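Local coordinates for ADP/ATP-dependent NAD(P)H-hydrate dehydratase (Bacillus subtilis, PDB 3RPZ), which catalyses the ADP/ATP-dependent dehydration of NAD(P)H hydrates, and so probably restores damaged nicotinamide cofactors, at residues Leu35-Asp40 / Ile104-Pro109; Leu61-Ser66 / Pro75-Ala80; Pro127-Ala132 / Ile148-Pro153. All coordinates share one frame; numbering follows the deposited sequence.

Interaction 1: residues Leu35-Asp40 / Ile104-Pro109; sequences LLAGSD and IGPGLP. With NPW (beta-6-hydroxy-1,4,5,6-tetrahydronicotinamide adenine dinucleotide phosphate), chain D.
L36 and I104 are parallel bridge partners, and their side chains lie on the same face of the sheet. The two side chains cross at a slant, methyl CD1 of L36 meeting CD1 of I104 at 3.9 Å. From this pair on the contact is tight. L36 O accepts the N-H of G105 at 3.0 Å, almost head-on (C=O...N angle 174°). Next, P106 O takes the N-H of G38 at 2.9 Å, within the carbonyl plane. A37 fits beside the proline, its CB only 3.3 Å from P106 O. G105 to L108 form a type II beta turn closed by L108 N to G105 O, with G107 at its third position. A CB on G107 would be tight against the CA of G38.

L108 reaches back over the first segment. Its CG is brought there by standing anti to its own carbonyl carbon (chi1 -60°), and the two branches part from it: CD1 lies 3.7 Å from L36 O and CD2 lies 3.5 Å from G38 O. W87 of helix 86-89 packs on this leucine as well. With an alanine here both methyls go, which would probably open a gap between the turn, W87 and the A37-G38 backbone.

The far end is more open to solvent and its apolar packing is thin, though S39 OG still donates to G107 O at 2.6 Å. The ring of P109 stands only near it, and D40 turns away to pack on R84 of the second subunit. On the other flank of the turn, G107 N bonds the ribose hydroxyl O2B of NPW at 3.0 Å and O3B weakly. This is a glycine-rich turn after a parallel strand, part of the substrate pocket of a ribokinase-like fold.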
loop_
_atom_site.group_PDB
_atom_site.type_symbol
_atom_site.label_atom_id
_atom_site.label_comp_id
_atom_site.label_asym_id
_atom_site.label_seq_id
_atom_site.Cartn_x
_atom_site.Cartn_y
_atom_site.Cartn_z
ATOM N N LEU A 35 -17.473 4.618 -13.296
ATOM C CA LEU A 35 -17.818 4.714 -11.883
ATOM C C LEU A 35 -17.772 6.185 -11.468
ATOM O O LEU A 35 -16.709 6.818 -11.535
ATOM C CB LEU A 35 -16.831 3.923 -11.009
ATOM C CG LEU A 35 -17.024 4.098 -9.504
ATOM C CD1 LEU A 35 -18.337 3.577 -8.983
ATOM C CD2 LEU A 35 -15.878 3.425 -8.751
ATOM N N LEU A 36 -18.917 6.698 -11.020
ATOM C CA LEU A 36 -19.082 8.075 -10.568
ATOM C C LEU A 36 -19.247 8.021 -9.061
ATOM O O LEU A 36 -20.277 7.657 -8.539
ATOM C CB LEU A 36 -20.249 8.756 -11.289
ATOM C CG LEU A 36 -20.116 8.890 -12.786
ATOM C CD1 LEU A 36 -21.341 9.603 -13.353
ATOM C CD2 LEU A 36 -18.832 9.683 -13.189
ATOM N N ALA A 37 -18.165 8.335 -8.338
ATOM C CA ALA A 37 -18.111 8.044 -6.895
ATOM C C ALA A 37 -17.011 8.849 -6.249
ATOM O O ALA A 37 -16.058 9.252 -6.920
ATOM C CB ALA A 37 -17.842 6.534 -6.654
ATOM N N GLY A 38 -17.109 8.986 -4.917
ATOM C CA GLY A 38 -16.043 9.631 -4.139
ATOM C C GLY A 38 -16.133 11.128 -4.061
ATOM O O GLY A 38 -16.345 11.777 -5.085
ATOM N N SER A 39 -15.982 11.680 -2.874
ATOM C CA SER A 39 -16.018 13.115 -2.688
ATOM C C SER A 39 -14.999 13.475 -1.620
ATOM O O SER A 39 -14.408 12.614 -1.034
ATOM C CB SER A 39 -17.422 13.640 -2.392
ATOM O OG SER A 39 -17.905 13.121 -1.201
ATOM N N ASP A 40 -14.796 14.757 -1.381
ATOM C CA ASP A 40 -13.683 15.152 -0.550
ATOM C C ASP A 40 -13.664 14.550 0.836
ATOM O O ASP A 40 -12.611 14.191 1.284
ATOM C CB ASP A 40 -13.587 16.677 -0.433
ATOM C CG ASP A 40 -13.134 17.351 -1.718
ATOM O OD1 ASP A 40 -12.686 16.703 -2.681
ATOM O OD2 ASP A 40 -13.243 18.573 -1.742
ATOM N N ILE A 104 -23.263 5.109 -10.227
ATOM C CA ILE A 104 -23.171 6.436 -9.622
ATOM C C ILE A 104 -23.640 6.381 -8.171
ATOM O O ILE A 104 -24.603 5.692 -7.860
ATOM C CB ILE A 104 -23.969 7.516 -10.417
ATOM C CG1 ILE A 104 -23.830 8.905 -9.794
ATOM C CG2 ILE A 104 -25.345 7.168 -10.597
ATOM C CD1 ILE A 104 -24.097 10.161 -10.712
ATOM N N GLY A 105 -22.923 7.049 -7.267
ATOM C CA GLY A 105 -23.437 7.347 -5.942
ATOM C C GLY A 105 -22.554 7.136 -4.735
ATOM O O GLY A 105 -22.711 7.869 -3.773
ATOM N N PRO A 106 -21.740 6.047 -4.712
ATOM C CA PRO A 106 -20.963 5.816 -3.483
ATOM C C PRO A 106 -20.113 6.995 -3.086
ATOM O O PRO A 106 -19.374 7.503 -3.908
ATOM C CB PRO A 106 -20.191 4.545 -3.787
ATOM C CG PRO A 106 -20.996 3.830 -4.842
ATOM C CD PRO A 106 -21.560 4.960 -5.684
ATOM N N GLY A 107 -20.236 7.458 -1.853
ATOM C CA GLY A 107 -19.482 8.631 -1.392
ATOM C C GLY A 107 -19.792 9.943 -2.031
ATOM O O GLY A 107 -19.027 10.886 -1.930
ATOM N N LEU A 108 -20.942 10.031 -2.701
ATOM C CA LEU A 108 -21.394 11.297 -3.276
ATOM C C LEU A 108 -22.414 11.920 -2.343
ATOM O O LEU A 108 -23.263 11.221 -1.812
ATOM C CB LEU A 108 -22.044 11.107 -4.685
ATOM C CG LEU A 108 -21.120 10.504 -5.738
ATOM C CD1 LEU A 108 -21.838 10.641 -7.102
ATOM C CD2 LEU A 108 -19.779 11.214 -5.781
ATOM N N PRO A 109 -22.370 13.238 -2.172
ATOM C CA PRO A 109 -23.395 13.908 -1.372
ATOM C C PRO A 109 -24.758 13.746 -2.032
ATOM O O PRO A 109 -24.877 13.635 -3.271
ATOM C CB PRO A 109 -23.003 15.366 -1.455
ATOM C CG PRO A 109 -22.283 15.502 -2.647
ATOM C CD PRO A 109 -21.477 14.199 -2.820
HETATM P P NPW D . -30.012 3.083 12.357
HETATM O O1 NPW D . -29.798 4.559 12.604
HETATM O O2 NPW D . -28.832 2.181 12.520
HETATM O O3 NPW D . -31.250 2.501 13.062
HETATM P PA NPW D . -26.984 6.691 5.840
HETATM P PB NPW D . -24.483 5.461 5.005
HETATM C C1A NPW D . -30.329 2.883 8.467
HETATM C C1B NPW D . -20.979 6.770 2.143
HETATM N N1C NPW D . -20.003 5.889 2.737
HETATM N N1D NPW D . -31.641 -2.027 8.982
HETATM C C2A NPW D . -29.651 3.367 9.748
HETATM O O2A NPW D . -30.485 2.966 10.815
HETATM C C2B NPW D . -22.068 6.066 1.326
HETATM O O2B NPW D . -21.605 5.624 0.075
HETATM C C2C NPW D . -18.710 6.039 2.622
HETATM C C2D NPW D . -32.162 -0.926 9.542
HETATM C C3A NPW D . -29.601 4.871 9.544
HETATM O O3A NPW D . -30.857 5.517 9.842
HETATM C C3B NPW D . -23.073 7.233 1.240
HETATM O O3B NPW D . -22.650 8.087 0.169
HETATM C C3C NPW D . -17.678 5.461 3.164
HETATM N N3D NPW D . -31.782 0.353 9.380
HETATM C C4B NPW D . -22.880 7.933 2.594
HETATM O O4B NPW D . -21.648 7.441 3.195
HETATM C C4C NPW D . -17.999 4.397 4.208
HETATM C C4D NPW D . -30.769 0.443 8.509
HETATM O O4D NPW D . -29.849 3.780 7.462
HETATM C C4E NPW D . -29.346 4.956 8.051
HETATM C C5A NPW D . -30.118 -0.655 7.883
HETATM C C5B NPW D . -24.024 7.670 3.578
HETATM O O5B NPW D . -24.336 6.276 3.621
HETATM C C5C NPW D . -19.394 4.635 4.756
HETATM C C5E NPW D . -27.856 5.026 7.713
HETATM O O5E NPW D . -27.727 5.380 6.341
HETATM C C6C NPW D . -20.441 4.760 3.615
HETATM O O6C NPW D . -20.572 3.572 2.839
HETATM C C6D NPW D . -30.589 -1.986 8.133
HETATM N N6D NPW D . -30.103 -3.102 7.615
HETATM N N7A NPW D . -29.057 -0.277 7.084
HETATM C C7C NPW D . -16.319 5.710 2.778
HETATM N N7C NPW D . -15.353 5.026 3.372
HETATM O O7C NPW D . -16.057 6.599 1.927
HETATM C C8A NPW D . -29.036 1.104 7.226
HETATM N N9A NPW D . -30.097 1.491 8.090
HETATM O OA1 NPW D . -27.188 7.834 6.745
HETATM O OA2 NPW D . -27.471 6.717 4.479
HETATM O OA3 NPW D . -25.415 6.351 5.948
HETATM O OB1 NPW D . -25.079 4.180 4.625
HETATM O OB2 NPW D . -23.183 5.451 5.747
#

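Interaction 2: residues Leu61-Ser66 / Pro75-Ala80; sequences LVIGTS and PVLPEA. With NPW (beta-6-hydroxy-1,4,5,6-tetrahydronicotinamide adenine dinucleotide phosphate), chain B.
I63 points its CD1 at the methyl of A80, 3.7 Å from CB, the shortest side-chain approach across this contact. The two segments belong to a beta-alpha-beta connection: strand 60-65 leads through helix 70-73 and this loop into strand 81-84, its parallel neighbour in the ribokinase-like sheet.

The side chains of I63 and L61 both point from the strand toward the loop. Those of L77 and A80 point back. Four methyls meet in the middle, one from each residue: CD2 of L61, CD1 of I63, CD2 of L77 and CB of A80. They form a rough tetrahedron. CD1 of I63 is 4.2 Å from CD2 of L77, and CD2 of L61 is 4.3 Å from CB of A80. The last edge between the segments, CD2 of L61 to CD2 of L77, is longer at 4.4 Å. I63 gets there with CG1 anti to its carbonyl carbon (chi1 -61°), which aims CD1 at the alanine. M54 of helix 44-54 packs on both L61 and L77.

L77 to A80 make a type I turn. Part of the loop backbone serves a ligand shared between subunits: P78 O accepts an N-H from the carboxamide nitrogen N7C of NPW at 2.8 Å. The same NPW is bonded by K60, H26 and K27 of this chain, and by D219 and H152 of the third subunit. E79 OE2 reaches that subunit too, at the N-H of H265.

The backbones meet most closely at L61 and A80, where the CA of A80 makes a C-H...O contact with L61 O. Beside them one water joins the segments, accepting from L61 N at 3.0 Å and donating to E79 O at 2.8 Å.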
loop_
_atom_site.group_PDB
_atom_site.type_symbol
_atom_site.label_atom_id
_atom_site.label_comp_id
_atom_site.label_asym_id
_atom_site.label_seq_id
_atom_site.Cartn_x
_atom_site.Cartn_y
_atom_site.Cartn_z
ATOM N N LEU A 61 -11.841 0.381 -16.564
ATOM C CA LEU A 61 -12.657 1.216 -15.673
ATOM C C LEU A 61 -12.181 2.645 -15.734
ATOM O O LEU A 61 -10.967 2.937 -15.570
ATOM C CB LEU A 61 -12.544 0.732 -14.230
ATOM C CG LEU A 61 -13.302 1.555 -13.183
ATOM C CD1 LEU A 61 -14.808 1.445 -13.400
ATOM C CD2 LEU A 61 -12.922 1.172 -11.728
ATOM N N VAL A 62 -13.111 3.553 -15.984
ATOM C CA VAL A 62 -12.919 4.988 -15.855
ATOM C C VAL A 62 -13.602 5.443 -14.564
ATOM O O VAL A 62 -14.783 5.120 -14.384
ATOM C CB VAL A 62 -13.496 5.726 -17.064
ATOM C CG1 VAL A 62 -13.391 7.244 -16.896
ATOM C CG2 VAL A 62 -12.763 5.267 -18.342
ATOM N N ILE A 63 -12.890 6.134 -13.693
ATOM C CA ILE A 63 -13.462 6.660 -12.444
ATOM C C ILE A 63 -13.625 8.156 -12.630
ATOM O O ILE A 63 -12.643 8.867 -12.886
ATOM C CB ILE A 63 -12.593 6.332 -11.265
ATOM C CG1 ILE A 63 -12.450 4.797 -11.103
ATOM C CG2 ILE A 63 -13.233 6.932 -9.991
ATOM C CD1 ILE A 63 -11.549 4.367 -9.926
ATOM N N GLY A 64 -14.873 8.619 -12.551
ATOM C CA GLY A 64 -15.183 10.049 -12.584
ATOM C C GLY A 64 -15.345 10.528 -11.152
ATOM O O GLY A 64 -16.366 10.338 -10.496
ATOM N N THR A 65 -14.307 11.152 -10.641
ATOM C CA THR A 65 -14.279 11.625 -9.251
ATOM C C THR A 65 -13.558 12.947 -9.217
ATOM O O THR A 65 -12.924 13.361 -10.176
ATOM C CB THR A 65 -13.678 10.600 -8.346
ATOM O OG1 THR A 65 -13.944 10.966 -6.938
ATOM C CG2 THR A 65 -12.152 10.461 -8.525
ATOM N N SER A 66 -13.648 13.557 -8.017
ATOM C CA SER A 66 -13.067 14.832 -7.759
ATOM C C SER A 66 -11.551 14.790 -7.910
ATOM O O SER A 66 -10.940 13.733 -7.591
ATOM C CB SER A 66 -13.479 15.242 -6.320
ATOM O OG SER A 66 -14.910 15.267 -6.178
ATOM N N PRO A 75 -2.436 4.560 -6.212
ATOM C CA PRO A 75 -1.415 3.632 -5.744
ATOM C C PRO A 75 -1.969 2.251 -5.431
ATOM O O PRO A 75 -1.237 1.239 -5.519
ATOM C CB PRO A 75 -0.872 4.257 -4.479
ATOM C CG PRO A 75 -1.443 5.586 -4.405
ATOM C CD PRO A 75 -2.544 5.751 -5.368
ATOM N N VAL A 76 -3.264 2.173 -5.095
ATOM C CA VAL A 76 -3.902 0.904 -4.716
ATOM C C VAL A 76 -4.562 0.223 -5.908
ATOM O O VAL A 76 -4.549 -1.030 -6.025
ATOM C CB VAL A 76 -4.935 1.196 -3.601
ATOM C CG1 VAL A 76 -5.623 -0.090 -3.191
ATOM C CG2 VAL A 76 -4.245 1.907 -2.367
ATOM N N LEU A 77 -5.112 1.024 -6.839
ATOM C CA LEU A 77 -5.805 0.554 -8.013
ATOM C C LEU A 77 -5.208 1.292 -9.225
ATOM O O LEU A 77 -5.867 2.147 -9.840
ATOM C CB LEU A 77 -7.289 0.794 -7.914
ATOM C CG LEU A 77 -8.158 0.226 -9.020
ATOM C CD1 LEU A 77 -8.157 -1.294 -9.043
ATOM C CD2 LEU A 77 -9.596 0.761 -8.881
ATOM N N PRO A 78 -3.974 0.979 -9.581
ATOM C CA PRO A 78 -3.344 1.689 -10.678
ATOM C C PRO A 78 -3.964 1.360 -12.031
ATOM O O PRO A 78 -3.643 2.047 -13.012
ATOM C CB PRO A 78 -1.852 1.257 -10.577
ATOM C CG PRO A 78 -1.918 -0.061 -9.887
ATOM C CD PRO A 78 -2.999 0.084 -8.886
ATOM N N GLU A 79 -4.818 0.348 -12.120
ATOM C CA GLU A 79 -5.368 -0.098 -13.369
ATOM C C GLU A 79 -6.504 0.774 -13.901
ATOM O O GLU A 79 -6.825 0.699 -15.078
ATOM C CB GLU A 79 -5.838 -1.549 -13.255
ATOM C CG GLU A 79 -4.699 -2.545 -12.907
ATOM C CD GLU A 79 -4.262 -2.578 -11.456
ATOM O OE1 GLU A 79 -4.934 -2.019 -10.559
ATOM O OE2 GLU A 79 -3.251 -3.283 -11.214
ATOM N N ALA A 80 -7.095 1.602 -13.066
ATOM C CA ALA A 80 -8.151 2.497 -13.456
ATOM C C ALA A 80 -7.604 3.762 -14.062
ATOM O O ALA A 80 -6.485 4.184 -13.719
ATOM C CB ALA A 80 -9.001 2.874 -12.237
HETATM P P NPW B . -12.783 -2.997 -29.841
HETATM O O1 NPW B . -13.325 -1.586 -29.791
HETATM O O2 NPW B . -12.757 -3.769 -28.562
HETATM O O3 NPW B . -13.358 -3.849 -30.987
HETATM P PA NPW B . -7.131 2.180 -27.412
HETATM P PB NPW B . -6.058 1.444 -24.809
HETATM C C1A NPW B . -8.935 -2.444 -30.233
HETATM C C1B NPW B . -3.515 3.703 -21.552
HETATM N N1C NPW B . -3.916 2.841 -20.467
HETATM N N1D NPW B . -8.443 -7.475 -30.964
HETATM C C2A NPW B . -10.286 -2.152 -29.583
HETATM O O2A NPW B . -11.251 -2.855 -30.338
HETATM C C2B NPW B . -2.574 3.056 -22.574
HETATM O O2B NPW B . -1.258 2.933 -22.096
HETATM C C2C NPW B . -3.831 3.160 -19.203
HETATM C C2D NPW B . -9.217 -6.578 -31.593
HETATM C C3A NPW B . -10.392 -0.642 -29.709
HETATM O O3A NPW B . -10.818 -0.221 -31.023
HETATM C C3B NPW B . -2.730 4.092 -23.707
HETATM O O3B NPW B . -1.853 5.187 -23.412
HETATM C C3C NPW B . -4.243 2.609 -18.098
HETATM N N3D NPW B . -9.317 -5.258 -31.365
HETATM C C4B NPW B . -4.197 4.521 -23.561
HETATM O O4B NPW B . -4.683 4.065 -22.265
HETATM C C4C NPW B . -5.049 1.327 -18.269
HETATM C C4D NPW B . -8.481 -4.876 -30.392
HETATM O O4D NPW B . -8.132 -1.312 -29.884
HETATM C C4E NPW B . -8.947 -0.229 -29.504
HETATM C C5A NPW B . -7.643 -5.741 -29.636
HETATM C C5B NPW B . -5.109 3.933 -24.641
HETATM O O5B NPW B . -4.869 2.532 -24.791
HETATM C C5C NPW B . -5.637 1.284 -19.667
HETATM C C5E NPW B . -8.628 0.081 -28.040
HETATM O O5E NPW B . -7.356 0.718 -27.988
HETATM C C6C NPW B . -4.546 1.514 -20.751
HETATM O O6C NPW B . -3.545 0.501 -20.766
HETATM C C6D NPW B . -7.618 -7.141 -29.946
HETATM N N6D NPW B . -6.883 -8.065 -29.349
HETATM N N7A NPW B . -6.935 -5.089 -28.646
HETATM C C7C NPW B . -3.912 3.088 -16.787
HETATM N N7C NPW B . -4.353 2.416 -15.734
HETATM O O7C NPW B . -3.259 4.154 -16.650
HETATM C C8A NPW B . -7.356 -3.772 -28.778
HETATM N N9A NPW B . -8.282 -3.694 -29.854
HETATM O OA1 NPW B . -8.249 3.085 -27.722
HETATM O OA2 NPW B . -5.804 2.423 -27.933
HETATM O OA3 NPW B . -7.164 2.011 -25.813
HETATM O OB1 NPW B . -5.426 0.206 -25.265
HETATM O OB2 NPW B . -6.779 1.436 -23.498
HETATM O O HOH W 1 -8.871 0.463 -17.047
#

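Interaction 3: residues Pro127-Ala132 / Ile148-Pro153; sequences PVILDA and ILTPHP. With NPW (beta-6-hydroxy-1,4,5,6-tetrahydronicotinamide adenine dinucleotide phosphate), chain D.
I148 sits between V128 and L130, bonding one through its N-H and the other through its carbonyl, as in parallel strands. I148 N gives its proton to V128 O at 2.8 Å, L130 N gives its own to I148 O, and T150 N closes the ladder at L130 O. On one face of the sheet CD1 of L130 meets CD2 of L149 at 3.7 Å, the two leucines side by side and pointing the same way. On the other face CG2 of I129 meets CG2 of T150 at 4.1 Å.

Beyond the ladder T150 crosses D131 at about a right angle. Its OG1 sits 2.8 Å from OD1 of D131, a weak bond at best. A firmer hold on the carboxylate comes from T222, whose OG1 bonds OD2. K189 NZ bonds T150 O, and a magnesium ion lies close to the D131 side chain.

These are adjacent parallel strands of the ribokinase-like sheet, and their C-terminal ends run into the ligand site. A132 brings its CB to 3.3 Å from O2B of NPW. H152 bonds the pyrophosphate of NPW through NE2, 2.9 Å from OB1 with an N-H...O angle of 143°. One face of its ring carries the adenine atom C8A, 3.3 Å above the plane and toward the rim. The torsion that sets this has CG between the backbone N and the carbonyl carbon (chi1 62°). P153 follows with CG 3.6 Å from C6D of the adenine.

H152 is the N-cap of helix 153-160, and E155 OE1 accepts its backbone N-H.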
loop_
_atom_site.group_PDB
_atom_site.type_symbol
_atom_site.label_atom_id
_atom_site.label_comp_id
_atom_site.label_asym_id
_atom_site.label_seq_id
_atom_site.Cartn_x
_atom_site.Cartn_y
_atom_site.Cartn_z
ATOM N N PRO A 127 -26.824 -0.574 -18.853
ATOM C CA PRO A 127 -27.263 -0.712 -17.459
ATOM C C PRO A 127 -26.631 0.391 -16.607
ATOM O O PRO A 127 -25.450 0.764 -16.801
ATOM C CB PRO A 127 -26.726 -2.042 -17.035
ATOM C CG PRO A 127 -26.374 -2.752 -18.285
ATOM C CD PRO A 127 -26.066 -1.746 -19.312
ATOM N N VAL A 128 -27.396 0.849 -15.641
ATOM C CA VAL A 128 -26.979 1.911 -14.711
ATOM C C VAL A 128 -27.318 1.466 -13.311
ATOM O O VAL A 128 -28.455 1.016 -13.057
ATOM C CB VAL A 128 -27.650 3.242 -15.049
ATOM C CG1 VAL A 128 -27.374 4.310 -13.943
ATOM C CG2 VAL A 128 -27.175 3.741 -16.419
ATOM N N ILE A 129 -26.368 1.580 -12.397
ATOM C CA ILE A 129 -26.568 1.334 -10.980
ATOM C C ILE A 129 -26.573 2.643 -10.228
ATOM O O ILE A 129 -25.711 3.509 -10.441
ATOM C CB ILE A 129 -25.393 0.520 -10.385
ATOM C CG1 ILE A 129 -25.205 -0.808 -11.128
ATOM C CG2 ILE A 129 -25.531 0.325 -8.888
ATOM C CD1 ILE A 129 -23.723 -1.321 -11.048
ATOM N N LEU A 130 -27.582 2.828 -9.395
ATOM C CA LEU A 130 -27.693 3.984 -8.511
ATOM C C LEU A 130 -27.599 3.494 -7.084
ATOM O O LEU A 130 -28.327 2.584 -6.667
ATOM C CB LEU A 130 -28.999 4.764 -8.680
ATOM C CG LEU A 130 -29.335 5.173 -10.106
ATOM C CD1 LEU A 130 -30.649 5.980 -10.121
ATOM C CD2 LEU A 130 -28.242 5.918 -10.806
ATOM N N ASP A 131 -26.714 4.110 -6.311
ATOM C CA ASP A 131 -26.460 3.756 -4.930
ATOM C C ASP A 131 -26.291 5.005 -4.096
ATOM O O ASP A 131 -25.956 6.062 -4.632
ATOM C CB ASP A 131 -25.168 2.897 -4.822
ATOM C CG ASP A 131 -24.910 2.343 -3.463
ATOM O OD1 ASP A 131 -25.864 2.082 -2.710
ATOM O OD2 ASP A 131 -23.703 2.202 -3.140
ATOM N N ALA A 132 -26.463 4.866 -2.802
ATOM C CA ALA A 132 -25.927 5.869 -1.844
ATOM C C ALA A 132 -26.426 7.287 -2.152
ATOM O O ALA A 132 -27.624 7.501 -2.135
ATOM C CB ALA A 132 -24.378 5.741 -1.785
ATOM N N ILE A 148 -30.630 -0.208 -11.784
ATOM C CA ILE A 148 -30.459 -1.060 -10.616
ATOM C C ILE A 148 -30.200 -0.193 -9.410
ATOM O O ILE A 148 -29.178 0.511 -9.337
ATOM C CB ILE A 148 -29.283 -2.053 -10.844
ATOM C CG1 ILE A 148 -29.534 -2.958 -12.066
ATOM C CG2 ILE A 148 -28.944 -2.874 -9.552
ATOM C CD1 ILE A 148 -28.217 -3.315 -12.796
ATOM N N LEU A 149 -31.159 -0.162 -8.463
ATOM C CA LEU A 149 -31.043 0.595 -7.242
ATOM C C LEU A 149 -30.566 -0.307 -6.145
ATOM O O LEU A 149 -31.082 -1.414 -5.996
ATOM C CB LEU A 149 -32.424 1.174 -6.874
ATOM C CG LEU A 149 -33.180 1.908 -8.002
ATOM C CD1 LEU A 149 -34.474 2.485 -7.419
ATOM C CD2 LEU A 149 -32.321 3.024 -8.626
ATOM N N THR A 150 -29.627 0.148 -5.307
ATOM C CA THR A 150 -29.059 -0.691 -4.263
ATOM C C THR A 150 -29.198 -0.129 -2.837
ATOM O O THR A 150 -28.227 0.032 -2.129
ATOM C CB THR A 150 -27.601 -1.060 -4.577
ATOM O OG1 THR A 150 -26.774 0.126 -4.517
ATOM C CG2 THR A 150 -27.430 -1.711 -5.943
ATOM N N PRO A 151 -30.421 0.187 -2.411
ATOM C CA PRO A 151 -30.628 0.716 -1.083
ATOM C C PRO A 151 -30.439 -0.286 0.050
ATOM O O PRO A 151 -30.908 -1.420 -0.007
ATOM C CB PRO A 151 -32.078 1.167 -1.116
ATOM C CG PRO A 151 -32.731 0.167 -2.024
ATOM C CD PRO A 151 -31.694 -0.031 -3.106
ATOM N N HIS A 152 -29.859 0.203 1.137
ATOM C CA HIS A 152 -30.131 -0.410 2.426
ATOM C C HIS A 152 -31.476 0.090 2.932
ATOM O O HIS A 152 -32.109 0.969 2.326
ATOM C CB HIS A 152 -28.979 -0.196 3.411
ATOM C CG HIS A 152 -28.696 1.229 3.748
ATOM N ND1 HIS A 152 -29.661 2.142 4.158
ATOM C CD2 HIS A 152 -27.508 1.871 3.823
ATOM C CE1 HIS A 152 -29.065 3.310 4.386
ATOM N NE2 HIS A 152 -27.751 3.166 4.216
ATOM N N PRO A 153 -31.996 -0.463 4.025
ATOM C CA PRO A 153 -33.353 -0.072 4.456
ATOM C C PRO A 153 -33.545 1.444 4.719
ATOM O O PRO A 153 -34.609 1.954 4.478
ATOM C CB PRO A 153 -33.566 -0.934 5.711
ATOM C CG PRO A 153 -32.845 -2.174 5.367
ATOM C CD PRO A 153 -31.574 -1.713 4.662
HETATM P P NPW D . -30.012 3.083 12.357
HETATM O O1 NPW D . -29.798 4.559 12.604
HETATM O O2 NPW D . -28.832 2.181 12.520
HETATM O O3 NPW D . -31.250 2.501 13.062
HETATM P PA NPW D . -26.984 6.691 5.840
HETATM P PB NPW D . -24.483 5.461 5.005
HETATM C C1A NPW D . -30.329 2.883 8.467
HETATM C C1B NPW D . -20.979 6.770 2.143
HETATM N N1C NPW D . -20.003 5.889 2.737
HETATM N N1D NPW D . -31.641 -2.027 8.982
HETATM C C2A NPW D . -29.651 3.367 9.748
HETATM O O2A NPW D . -30.485 2.966 10.815
HETATM C C2B NPW D . -22.068 6.066 1.326
HETATM O O2B NPW D . -21.605 5.624 0.075
HETATM C C2C NPW D . -18.710 6.039 2.622
HETATM C C2D NPW D . -32.162 -0.926 9.542
HETATM C C3A NPW D . -29.601 4.871 9.544
HETATM O O3A NPW D . -30.857 5.517 9.842
HETATM C C3B NPW D . -23.073 7.233 1.240
HETATM O O3B NPW D . -22.650 8.087 0.169
HETATM C C3C NPW D . -17.678 5.461 3.164
HETATM N N3D NPW D . -31.782 0.353 9.380
HETATM C C4B NPW D . -22.880 7.933 2.594
HETATM O O4B NPW D . -21.648 7.441 3.195
HETATM C C4C NPW D . -17.999 4.397 4.208
HETATM C C4D NPW D . -30.769 0.443 8.509
HETATM O O4D NPW D . -29.849 3.780 7.462
HETATM C C4E NPW D . -29.346 4.956 8.051
HETATM C C5A NPW D . -30.118 -0.655 7.883
HETATM C C5B NPW D . -24.024 7.670 3.578
HETATM O O5B NPW D . -24.336 6.276 3.621
HETATM C C5C NPW D . -19.394 4.635 4.756
HETATM C C5E NPW D . -27.856 5.026 7.713
HETATM O O5E NPW D . -27.727 5.380 6.341
HETATM C C6C NPW D . -20.441 4.760 3.615
HETATM O O6C NPW D . -20.572 3.572 2.839
HETATM C C6D NPW D . -30.589 -1.986 8.133
HETATM N N6D NPW D . -30.103 -3.102 7.615
HETATM N N7A NPW D . -29.057 -0.277 7.084
HETATM C C7C NPW D . -16.319 5.710 2.778
HETATM N N7C NPW D . -15.353 5.026 3.372
HETATM O O7C NPW D . -16.057 6.599 1.927
HETATM C C8A NPW D . -29.036 1.104 7.226
HETATM N N9A NPW D . -30.097 1.491 8.090
HETATM O OA1 NPW D . -27.188 7.834 6.745
HETATM O OA2 NPW D . -27.471 6.717 4.479
HETATM O OA3 NPW D . -25.415 6.351 5.948
HETATM O OB1 NPW D . -25.079 4.180 4.625
HETATM O OB2 NPW D . -23.183 5.451 5.747
#

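Overall arrangement
All three contacts lie on one mixed sheet. Strands 60-65, 32-36, 101-104, 128-130 and 147-149 stand next to each other in that order, all parallel. Interaction 2 is nested inside the loop closed by interaction 1, and interaction 3 follows both. The centres of interactions 1 and 2 are 13 Å apart, and those of 1 and 3 are 12 Å apart. L35 bonds V62 and G64; I104 bonds I129 and D131. Interactions 2 and 3 do not touch, with nearest atoms about 10 Å apart. Interactions 1 and 3 line the same NPW site, whereas interaction 2 meets another NPW shared with the third subunit. Each substrate site is therefore built from two chains.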